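Local coordinates for Polyphosphate:AMP phosphotransferase (Pseudomonas aeruginosa PAO1, PDB 3CZP), which transfers phosphate from inorganic polyphosphate to AMP, making ADP with magnesium as cofactor, and does the same less efficiently for GMP, at residues 111-119 / 191-199; 149-160 / 208-216. One frame throughout, in Å; residues are numbered along the deposited sequence.

Contact 1. Residues 111-119 / 191-199; sequences YSQMLYARV and RFVHYGERV
Leu115 enters the helix 191-199 as a knob in the hole formed by Phe192, Tyr195, Gly196 and Val199. Its CB meets the Phe192 ring at CE1 (3.9 Å). Beyond CG the branches part: CD1 reaches Phe192 CZ, while CD2 goes deeper, 3.7 Å from Gly196 N, and also touches Tyr195 CB and Val199 CG2. Val199 spreads its two methyls along the other helix, CG1 lying 3.4 Å from Tyr111 CD1 and CG2 approaching both Leu115 and the selenium of selenomethionine Met114. One turn on, Val119 CG2 rests 3.7 Å from Phe192 CA. Arg118 closes the outer side. With CG anti to the backbone N (chi1 -169°) and a bend at chi2, its CG stands over the centre of the Tyr195 ring, a CH-pi contact 3.5 Å from the centroid. The guanidinium continues past the ring, one face over Tyr195 OH, with the two planes 37° apart. His194 CD2 covers the opposite face of the same ring. The segment axes approach to 9.7 Å at 132°, between perpendicular and antiparallel and slightly nearer perpendicular. Helix 125-144 adds Leu128 against Met114, Arg118 and Tyr195. Tyr111 lies on Leu47 and Asn49 of strand 44-50, and Gly196 of the other helix packs on Trp153 of strand 148-155; both helices thus lie on the parallel sheet of the first PPK2 domain.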
loop_
_atom_site.group_PDB
_atom_site.type_symbol
_atom_site.label_atom_id
_atom_site.label_comp_id
_atom_site.label_asym_id
_atom_site.label_seq_id
_atom_site.Cartn_x
_atom_site.Cartn_y
_atom_site.Cartn_z
ATOM N N TYR A 111 -6.471 -2.902 22.215
ATOM C CA TYR A 111 -7.026 -3.348 23.490
ATOM C C TYR A 111 -6.966 -4.835 23.733
ATOM O O TYR A 111 -6.564 -5.262 24.817
ATOM C CB TYR A 111 -8.450 -2.854 23.631
ATOM C CG TYR A 111 -8.524 -1.368 23.648
ATOM C CD1 TYR A 111 -7.937 -0.645 24.688
ATOM C CD2 TYR A 111 -9.126 -0.673 22.643
ATOM C CE1 TYR A 111 -7.969 0.721 24.728
ATOM C CE2 TYR A 111 -9.155 0.697 22.664
ATOM C CZ TYR A 111 -8.602 1.399 23.752
ATOM O OH TYR A 111 -8.630 2.802 23.791
ATOM N N SER A 112 -7.330 -5.634 22.741
ATOM C CA SER A 112 -7.210 -7.086 22.835
ATOM C C SER A 112 -5.757 -7.431 23.088
ATOM O O SER A 112 -5.448 -8.245 23.922
ATOM C CB SER A 112 -7.683 -7.803 21.565
ATOM O OG SER A 112 -8.819 -7.172 21.007
ATOM N N GLN A 113 -4.854 -6.812 22.342
ATOM C CA GLN A 113 -3.439 -7.059 22.533
ATOM C C GLN A 113 -2.968 -6.806 23.970
ATOM O O GLN A 113 -2.416 -7.727 24.599
ATOM C CB GLN A 113 -2.624 -6.228 21.541
ATOM C CG GLN A 113 -2.813 -6.643 20.047
ATOM C CD GLN A 113 -1.813 -5.957 19.144
ATOM O OE1 GLN A 113 -1.404 -4.827 19.414
ATOM N NE2 GLN A 113 -1.444 -6.620 18.039
HETATM N N MSE A 114 -3.202 -5.597 24.504
HETATM C CA MSE A 114 -2.764 -5.248 25.890
HETATM C C MSE A 114 -3.462 -6.053 27.035
HETATM O O MSE A 114 -2.815 -6.449 27.990
HETATM C CB MSE A 114 -2.853 -3.726 26.100
HETATM C CG MSE A 114 -4.181 -3.193 26.437
HETATM SE SE MSE A 114 -4.278 -1.272 26.591
HETATM C CE MSE A 114 -3.933 -0.681 24.699
ATOM N N LEU A 115 -4.760 -6.362 26.887
ATOM C CA LEU A 115 -5.501 -7.149 27.872
ATOM C C LEU A 115 -5.031 -8.571 27.860
ATOM O O LEU A 115 -4.783 -9.158 28.904
ATOM C CB LEU A 115 -7.018 -7.096 27.602
ATOM C CG LEU A 115 -7.615 -5.742 27.951
ATOM C CD1 LEU A 115 -9.052 -5.657 27.424
ATOM C CD2 LEU A 115 -7.575 -5.494 29.472
ATOM N N TYR A 116 -4.900 -9.151 26.673
ATOM C CA TYR A 116 -4.382 -10.529 26.593
ATOM C C TYR A 116 -2.982 -10.614 27.209
ATOM O O TYR A 116 -2.690 -11.514 28.004
ATOM C CB TYR A 116 -4.425 -11.002 25.150
ATOM C CG TYR A 116 -3.688 -12.295 24.898
ATOM C CD1 TYR A 116 -4.259 -13.542 25.226
ATOM C CD2 TYR A 116 -2.384 -12.281 24.357
ATOM C CE1 TYR A 116 -3.549 -14.739 24.992
ATOM C CE2 TYR A 116 -1.663 -13.466 24.137
ATOM C CZ TYR A 116 -2.249 -14.684 24.450
ATOM O OH TYR A 116 -1.545 -15.839 24.188
ATOM N N ALA A 117 -2.131 -9.660 26.862
ATOM C CA ALA A 117 -0.745 -9.654 27.301
ATOM C C ALA A 117 -0.629 -9.624 28.855
ATOM O O ALA A 117 0.122 -10.426 29.495
ATOM C CB ALA A 117 0.038 -8.456 26.617
ATOM N N ARG A 118 -1.490 -8.822 29.464
ATOM C CA ARG A 118 -1.504 -8.643 30.932
ATOM C C ARG A 118 -2.132 -9.835 31.620
ATOM O O ARG A 118 -1.537 -10.397 32.539
ATOM C CB ARG A 118 -2.194 -7.340 31.270
ATOM C CG ARG A 118 -2.080 -6.857 32.672
ATOM C CD ARG A 118 -0.676 -6.585 32.994
ATOM N NE ARG A 118 -0.465 -6.297 34.366
ATOM C CZ ARG A 118 0.046 -7.150 35.252
ATOM N NH1 ARG A 118 0.344 -8.413 34.910
ATOM N NH2 ARG A 118 0.231 -6.722 36.505
ATOM N N VAL A 119 -3.290 -10.281 31.131
ATOM C CA VAL A 119 -3.992 -11.397 31.731
ATOM C C VAL A 119 -3.117 -12.654 31.699
ATOM O O VAL A 119 -3.099 -13.415 32.642
ATOM C CB VAL A 119 -5.362 -11.675 31.058
ATOM C CG1 VAL A 119 -5.931 -13.046 31.512
ATOM C CG2 VAL A 119 -6.369 -10.492 31.349
ATOM N N ARG A 191 -9.751 -11.648 35.963
ATOM C CA ARG A 191 -8.631 -10.760 35.665
ATOM C C ARG A 191 -8.886 -9.910 34.471
ATOM O O ARG A 191 -8.525 -8.741 34.463
ATOM C CB ARG A 191 -7.310 -11.530 35.503
ATOM C CG ARG A 191 -6.951 -12.273 36.763
ATOM C CD ARG A 191 -5.672 -13.065 36.596
ATOM N NE ARG A 191 -4.577 -12.145 36.307
ATOM C CZ ARG A 191 -3.485 -12.439 35.613
ATOM N NH1 ARG A 191 -2.537 -11.504 35.418
ATOM N NH2 ARG A 191 -3.356 -13.667 35.107
ATOM N N PHE A 192 -9.530 -10.488 33.457
ATOM C CA PHE A 192 -9.901 -9.761 32.279
ATOM C C PHE A 192 -10.767 -8.525 32.598
ATOM O O PHE A 192 -10.555 -7.420 32.022
ATOM C CB PHE A 192 -10.682 -10.665 31.355
ATOM C CG PHE A 192 -10.731 -10.172 29.954
ATOM C CD1 PHE A 192 -9.651 -10.377 29.114
ATOM C CD2 PHE A 192 -11.857 -9.467 29.483
ATOM C CE1 PHE A 192 -9.696 -9.927 27.818
ATOM C CE2 PHE A 192 -11.915 -9.021 28.202
ATOM C CZ PHE A 192 -10.836 -9.252 27.345
ATOM N N VAL A 193 -11.738 -8.724 33.479
ATOM C CA VAL A 193 -12.659 -7.655 33.808
ATOM C C VAL A 193 -11.998 -6.659 34.753
ATOM O O VAL A 193 -12.321 -5.486 34.707
ATOM C CB VAL A 193 -14.032 -8.126 34.351
ATOM C CG1 VAL A 193 -14.907 -8.773 33.200
ATOM C CG2 VAL A 193 -13.884 -9.014 35.575
ATOM N N HIS A 194 -11.086 -7.114 35.608
ATOM C CA HIS A 194 -10.276 -6.218 36.476
ATOM C C HIS A 194 -9.439 -5.250 35.660
ATOM O O HIS A 194 -9.488 -4.017 35.821
ATOM C CB HIS A 194 -9.406 -7.063 37.431
ATOM C CG HIS A 194 -8.338 -6.297 38.138
ATOM N ND1 HIS A 194 -8.581 -5.537 39.258
ATOM C CD2 HIS A 194 -7.007 -6.203 37.894
ATOM C CE1 HIS A 194 -7.442 -4.999 39.674
ATOM N NE2 HIS A 194 -6.468 -5.410 38.875
ATOM N N TYR A 195 -8.699 -5.790 34.708
ATOM C CA TYR A 195 -7.926 -4.937 33.815
ATOM C C TYR A 195 -8.808 -4.149 32.825
ATOM O O TYR A 195 -8.501 -2.986 32.524
ATOM C CB TYR A 195 -6.834 -5.738 33.088
ATOM C CG TYR A 195 -5.762 -6.200 34.028
ATOM C CD1 TYR A 195 -4.980 -5.263 34.722
ATOM C CD2 TYR A 195 -5.520 -7.562 34.244
ATOM C CE1 TYR A 195 -3.987 -5.677 35.623
ATOM C CE2 TYR A 195 -4.545 -7.966 35.137
ATOM C CZ TYR A 195 -3.782 -7.032 35.792
ATOM O OH TYR A 195 -2.835 -7.428 36.651
ATOM N N GLY A 196 -9.876 -4.784 32.315
ATOM C CA GLY A 196 -10.848 -4.095 31.452
ATOM C C GLY A 196 -11.388 -2.829 32.124
ATOM O O GLY A 196 -11.470 -1.745 31.511
ATOM N N GLU A 197 -11.641 -2.906 33.414
ATOM C CA GLU A 197 -12.070 -1.718 34.122
ATOM C C GLU A 197 -11.080 -0.555 34.082
ATOM O O GLU A 197 -11.478 0.630 33.923
ATOM C CB GLU A 197 -12.436 -2.068 35.552
ATOM C CG GLU A 197 -13.026 -0.902 36.299
ATOM C CD GLU A 197 -13.988 -1.400 37.352
ATOM O OE1 GLU A 197 -13.472 -1.887 38.352
ATOM O OE2 GLU A 197 -15.228 -1.386 37.148
ATOM N N ARG A 198 -9.799 -0.885 34.274
ATOM C CA ARG A 198 -8.715 0.083 34.266
ATOM C C ARG A 198 -8.511 0.660 32.867
ATOM O O ARG A 198 -8.438 1.867 32.702
ATOM C CB ARG A 198 -7.433 -0.595 34.767
ATOM C CG ARG A 198 -6.251 0.312 34.964
ATOM C CD ARG A 198 -5.016 -0.456 35.463
ATOM N NE ARG A 198 -5.417 -1.097 36.699
ATOM C CZ ARG A 198 -4.927 -0.895 37.911
ATOM N NH1 ARG A 198 -3.878 -0.097 38.115
ATOM N NH2 ARG A 198 -5.494 -1.557 38.948
ATOM N N VAL A 199 -8.478 -0.200 31.852
ATOM C CA VAL A 199 -8.435 0.262 30.447
ATOM C C VAL A 199 -9.563 1.168 30.043
ATOM O O VAL A 199 -9.331 2.246 29.463
ATOM C CB VAL A 199 -8.332 -0.963 29.452
ATOM C CG1 VAL A 199 -8.465 -0.552 28.056
ATOM C CG2 VAL A 199 -6.959 -1.702 29.656
#

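Contact 2. Residues 149-160 / 208-216; sequences LFKFWFHLSKKQ and APWYVVEGA. With ACT (acetate ion), chain E.
Trp210 carries Lys151 CB over one face of its indole, 3.6 Å from the six-membered ring centroid, a CH-pi contact; its edge meets Phe152 C and Trp153 N. Across the sheet the rings of Phe152 and Tyr211 meet obliquely, planes 33° apart, and Phe150 has the acetate over one face. Tyr211 OH donates to acetate O (3.0 Å), an ion probably from the crystallisation liquor. Between these faces alternating bonds join the parallel strands, from Tyr211 N to Lys151 O through to Gly215 N to His155 O (2.8 Å). Gln160 NE2 gives Glu214 OE2 a nearly straight bond (2.7 Å, 170°), with the acceptor in its amide plane. Gln160 OE1 takes Ser157 N (2.9 Å), and Ser157 OG weakly accepts Gln160 N, a capping box; with both ends held, the amide flip is fixed. Glu214 runs out extended, CG opposite its own backbone N (chi1 -171°), bringing OE2 to Gln160, while Gly10 and His11 bind OE1. Lys151 NZ and Trp210 NE1 lie close but are both donors, and each turns elsewhere: NZ to Glu139 OE1 and Thr203 O, among others, NE1 to Thr203 OG1. The Glu139 salt bridge would probably stabilise the buried positive charge.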
loop_
_atom_site.group_PDB
_atom_site.type_symbol
_atom_site.label_atom_id
_atom_site.label_comp_id
_atom_site.label_asym_id
_atom_site.label_seq_id
_atom_site.Cartn_x
_atom_site.Cartn_y
_atom_site.Cartn_z
ATOM N N LEU A 149 -14.936 7.631 16.020
ATOM C CA LEU A 149 -14.407 6.460 16.666
ATOM C C LEU A 149 -15.393 5.938 17.687
ATOM O O LEU A 149 -15.721 6.599 18.697
ATOM C CB LEU A 149 -13.096 6.799 17.370
ATOM C CG LEU A 149 -12.508 5.649 18.211
ATOM C CD1 LEU A 149 -12.185 4.422 17.346
ATOM C CD2 LEU A 149 -11.259 6.091 18.914
ATOM N N PHE A 150 -15.907 4.764 17.424
ATOM C CA PHE A 150 -16.772 4.056 18.356
ATOM C C PHE A 150 -15.985 2.929 19.027
ATOM O O PHE A 150 -15.251 2.209 18.340
ATOM C CB PHE A 150 -17.929 3.413 17.582
ATOM C CG PHE A 150 -18.873 4.393 16.953
ATOM C CD1 PHE A 150 -20.002 4.860 17.669
ATOM C CD2 PHE A 150 -18.712 4.789 15.625
ATOM C CE1 PHE A 150 -20.900 5.721 17.063
ATOM C CE2 PHE A 150 -19.591 5.669 15.051
ATOM C CZ PHE A 150 -20.677 6.139 15.764
ATOM N N LYS A 151 -16.163 2.714 20.338
ATOM C CA LYS A 151 -15.603 1.531 21.010
ATOM C C LYS A 151 -16.713 0.756 21.786
ATOM O O LYS A 151 -17.345 1.285 22.691
ATOM C CB LYS A 151 -14.468 1.918 21.949
ATOM C CG LYS A 151 -13.448 2.865 21.345
ATOM C CD LYS A 151 -12.335 3.085 22.267
ATOM C CE LYS A 151 -12.423 4.443 22.951
ATOM N NZ LYS A 151 -11.376 4.431 23.854
ATOM N N PHE A 152 -16.893 -0.514 21.453
ATOM C CA PHE A 152 -17.929 -1.293 22.055
ATOM C C PHE A 152 -17.306 -2.405 22.830
ATOM O O PHE A 152 -16.479 -3.180 22.309
ATOM C CB PHE A 152 -18.936 -1.845 21.027
ATOM C CG PHE A 152 -19.727 -0.811 20.331
ATOM C CD1 PHE A 152 -20.831 -0.217 20.925
ATOM C CD2 PHE A 152 -19.399 -0.441 19.030
ATOM C CE1 PHE A 152 -21.558 0.745 20.226
ATOM C CE2 PHE A 152 -20.154 0.486 18.322
ATOM C CZ PHE A 152 -21.193 1.086 18.910
ATOM N N TRP A 153 -17.724 -2.484 24.079
ATOM C CA TRP A 153 -17.404 -3.577 24.960
ATOM C C TRP A 153 -18.653 -4.423 25.211
ATOM O O TRP A 153 -19.574 -4.007 25.899
ATOM C CB TRP A 153 -16.851 -3.033 26.292
ATOM C CG TRP A 153 -16.569 -4.122 27.330
ATOM C CD1 TRP A 153 -17.473 -4.797 28.058
ATOM C CD2 TRP A 153 -15.296 -4.617 27.717
ATOM N NE1 TRP A 153 -16.856 -5.728 28.857
ATOM C CE2 TRP A 153 -15.508 -5.619 28.671
ATOM C CE3 TRP A 153 -13.988 -4.323 27.338
ATOM C CZ2 TRP A 153 -14.469 -6.273 29.292
ATOM C CZ3 TRP A 153 -12.952 -5.010 27.951
ATOM C CH2 TRP A 153 -13.196 -5.952 28.900
ATOM N N PHE A 154 -18.657 -5.612 24.631
ATOM C CA PHE A 154 -19.702 -6.600 24.771
ATOM C C PHE A 154 -19.503 -7.366 26.072
ATOM O O PHE A 154 -18.446 -8.005 26.270
ATOM C CB PHE A 154 -19.663 -7.565 23.577
ATOM C CG PHE A 154 -20.084 -6.921 22.280
ATOM C CD1 PHE A 154 -21.367 -7.099 21.777
ATOM C CD2 PHE A 154 -19.228 -6.052 21.603
ATOM C CE1 PHE A 154 -21.773 -6.447 20.626
ATOM C CE2 PHE A 154 -19.631 -5.434 20.406
ATOM C CZ PHE A 154 -20.881 -5.628 19.934
ATOM N N HIS A 155 -20.486 -7.280 26.966
ATOM C CA HIS A 155 -20.321 -7.782 28.310
ATOM C C HIS A 155 -21.195 -8.988 28.643
ATOM O O HIS A 155 -22.343 -9.054 28.235
ATOM C CB HIS A 155 -20.682 -6.701 29.321
ATOM C CG HIS A 155 -20.205 -7.020 30.689
ATOM N ND1 HIS A 155 -18.879 -7.273 30.968
ATOM C CD2 HIS A 155 -20.876 -7.181 31.853
ATOM C CE1 HIS A 155 -18.751 -7.537 32.255
ATOM N NE2 HIS A 155 -19.950 -7.497 32.809
ATOM N N LEU A 156 -20.650 -9.884 29.477
ATOM C CA LEU A 156 -21.445 -10.835 30.227
ATOM C C LEU A 156 -20.903 -10.830 31.622
ATOM O O LEU A 156 -19.727 -10.570 31.842
ATOM C CB LEU A 156 -21.353 -12.254 29.651
ATOM C CG LEU A 156 -21.862 -12.596 28.241
ATOM C CD1 LEU A 156 -21.405 -14.031 27.862
ATOM C CD2 LEU A 156 -23.381 -12.406 28.131
ATOM N N SER A 157 -21.773 -11.103 32.579
ATOM C CA SER A 157 -21.336 -11.339 33.941
ATOM C C SER A 157 -20.781 -12.739 34.041
ATOM O O SER A 157 -20.954 -13.586 33.170
ATOM C CB SER A 157 -22.455 -11.107 34.970
ATOM O OG SER A 157 -23.451 -12.085 34.837
ATOM N N LYS A 158 -20.106 -12.963 35.153
ATOM C CA LYS A 158 -19.481 -14.245 35.402
ATOM C C LYS A 158 -20.500 -15.367 35.295
ATOM O O LYS A 158 -20.248 -16.352 34.613
ATOM C CB LYS A 158 -18.829 -14.226 36.769
ATOM C CG LYS A 158 -17.860 -15.353 37.009
ATOM C CD LYS A 158 -17.116 -15.072 38.262
ATOM C CE LYS A 158 -16.109 -16.183 38.625
ATOM N NZ LYS A 158 -14.842 -16.135 37.846
ATOM N N LYS A 159 -21.643 -15.171 35.965
ATOM C CA LYS A 159 -22.802 -16.082 35.971
ATOM C C LYS A 159 -23.364 -16.318 34.577
ATOM O O LYS A 159 -23.746 -17.434 34.236
ATOM C CB LYS A 159 -23.928 -15.508 36.847
ATOM C CG LYS A 159 -24.054 -16.141 38.203
ATOM C CD LYS A 159 -25.314 -15.661 38.961
ATOM C CE LYS A 159 -25.084 -15.638 40.493
ATOM N NZ LYS A 159 -24.116 -16.680 40.938
ATOM N N GLN A 160 -23.423 -15.248 33.783
ATOM C CA GLN A 160 -23.939 -15.326 32.405
ATOM C C GLN A 160 -22.925 -16.074 31.543
ATOM O O GLN A 160 -23.288 -16.986 30.838
ATOM C CB GLN A 160 -24.211 -13.928 31.834
ATOM C CG GLN A 160 -25.529 -13.255 32.309
ATOM C CD GLN A 160 -25.595 -11.762 31.970
ATOM O OE1 GLN A 160 -24.579 -11.102 31.779
ATOM N NE2 GLN A 160 -26.798 -11.241 31.891
ATOM N N ALA A 208 -14.488 10.063 22.215
ATOM C CA ALA A 208 -14.423 8.667 21.838
ATOM C C ALA A 208 -14.758 7.801 23.097
ATOM O O ALA A 208 -13.868 7.312 23.801
ATOM C CB ALA A 208 -13.071 8.348 21.244
ATOM N N PRO A 209 -16.071 7.696 23.418
ATOM C CA PRO A 209 -16.544 6.966 24.588
ATOM C C PRO A 209 -16.408 5.456 24.423
ATOM O O PRO A 209 -16.420 4.950 23.300
ATOM C CB PRO A 209 -18.023 7.333 24.641
ATOM C CG PRO A 209 -18.191 8.468 23.718
ATOM C CD PRO A 209 -17.186 8.326 22.693
ATOM N N TRP A 210 -16.349 4.740 25.542
ATOM C CA TRP A 210 -16.573 3.296 25.508
ATOM C C TRP A 210 -18.059 3.085 25.728
ATOM O O TRP A 210 -18.655 3.701 26.638
ATOM C CB TRP A 210 -15.797 2.571 26.624
ATOM C CG TRP A 210 -14.461 2.165 26.244
ATOM C CD1 TRP A 210 -13.301 2.814 26.524
ATOM C CD2 TRP A 210 -14.115 1.015 25.488
ATOM N NE1 TRP A 210 -12.237 2.120 26.001
ATOM C CE2 TRP A 210 -12.713 1.003 25.368
ATOM C CE3 TRP A 210 -14.857 -0.021 24.897
ATOM C CZ2 TRP A 210 -12.042 0.019 24.669
ATOM C CZ3 TRP A 210 -14.171 -1.029 24.216
ATOM C CH2 TRP A 210 -12.798 -0.990 24.090
ATOM N N TYR A 211 -18.628 2.143 24.991
ATOM C CA TYR A 211 -20.038 1.779 25.203
ATOM C C TYR A 211 -20.047 0.325 25.674
ATOM O O TYR A 211 -19.634 -0.555 24.945
ATOM C CB TYR A 211 -20.810 1.959 23.903
ATOM C CG TYR A 211 -20.845 3.388 23.363
ATOM C CD1 TYR A 211 -21.698 4.304 23.891
ATOM C CD2 TYR A 211 -20.004 3.790 22.338
ATOM C CE1 TYR A 211 -21.745 5.603 23.422
ATOM C CE2 TYR A 211 -20.046 5.068 21.843
ATOM C CZ TYR A 211 -20.925 5.974 22.414
ATOM O OH TYR A 211 -21.017 7.288 21.936
ATOM N N VAL A 212 -20.494 0.103 26.914
ATOM C CA VAL A 212 -20.595 -1.226 27.495
ATOM C C VAL A 212 -22.002 -1.756 27.212
ATOM O O VAL A 212 -23.009 -1.190 27.648
ATOM C CB VAL A 212 -20.289 -1.241 29.005
ATOM C CG1 VAL A 212 -20.435 -2.677 29.562
ATOM C CG2 VAL A 212 -18.883 -0.648 29.286
ATOM N N VAL A 213 -22.074 -2.792 26.401
ATOM C CA VAL A 213 -23.370 -3.315 25.953
ATOM C C VAL A 213 -23.534 -4.712 26.493
ATOM O O VAL A 213 -22.709 -5.582 26.183
ATOM C CB VAL A 213 -23.427 -3.374 24.406
ATOM C CG1 VAL A 213 -24.848 -3.864 23.921
ATOM C CG2 VAL A 213 -23.073 -1.984 23.803
ATOM N N GLU A 214 -24.567 -4.935 27.304
ATOM C CA GLU A 214 -24.853 -6.271 27.808
ATOM C C GLU A 214 -25.203 -7.241 26.663
ATOM O O GLU A 214 -26.098 -6.986 25.847
ATOM C CB GLU A 214 -25.990 -6.237 28.848
ATOM C CG GLU A 214 -26.150 -7.595 29.530
ATOM C CD GLU A 214 -27.135 -7.595 30.698
ATOM O OE1 GLU A 214 -27.645 -6.502 31.057
ATOM O OE2 GLU A 214 -27.376 -8.704 31.261
ATOM N N GLY A 215 -24.495 -8.361 26.603
ATOM C CA GLY A 215 -24.584 -9.240 25.451
ATOM C C GLY A 215 -25.438 -10.484 25.597
ATOM O O GLY A 215 -25.446 -11.351 24.709
ATOM N N ALA A 216 -26.172 -10.583 26.695
ATOM C CA ALA A 216 -26.899 -11.791 27.010
ATOM C C ALA A 216 -28.096 -11.895 26.068
ATOM O O ALA A 216 -28.401 -12.974 25.611
ATOM C CB ALA A 216 -27.314 -11.802 28.481
HETATM C C ACT E . -18.799 9.191 19.343
HETATM O O ACT E . -19.888 8.584 19.460
HETATM O OXT ACT E . -17.827 8.443 19.117
HETATM C CH3 ACT E . -18.662 10.690 19.492
#

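In the fold
Both contacts belong to the first PPK2 domain, whose parallel sheet has the 2-3-1-4-5 strand order and which seems to be catalytically inactive and may serve dimerization. Their segments alternate along the chain, and helix 186-203 of contact 1 leads into edge strand 210-214 of contact 2. The centres lie 14 Å apart. Tyr111 OH comes 3.2 Å from Lys151 NZ, a probable hydrogen bond, and both also bind Glu139, giving a shared buried polar cluster. Beside it Tyr111 meets Trp210 edge-to-face, and Trp153 CH2 packs 3.4 Å from Phe192 CE2. Contact 1 therefore covers the Lys151, Trp153 and Trp210 side of contact 2, whereas helix 218-238 packs on Phe150, Phe152 and Tyr211.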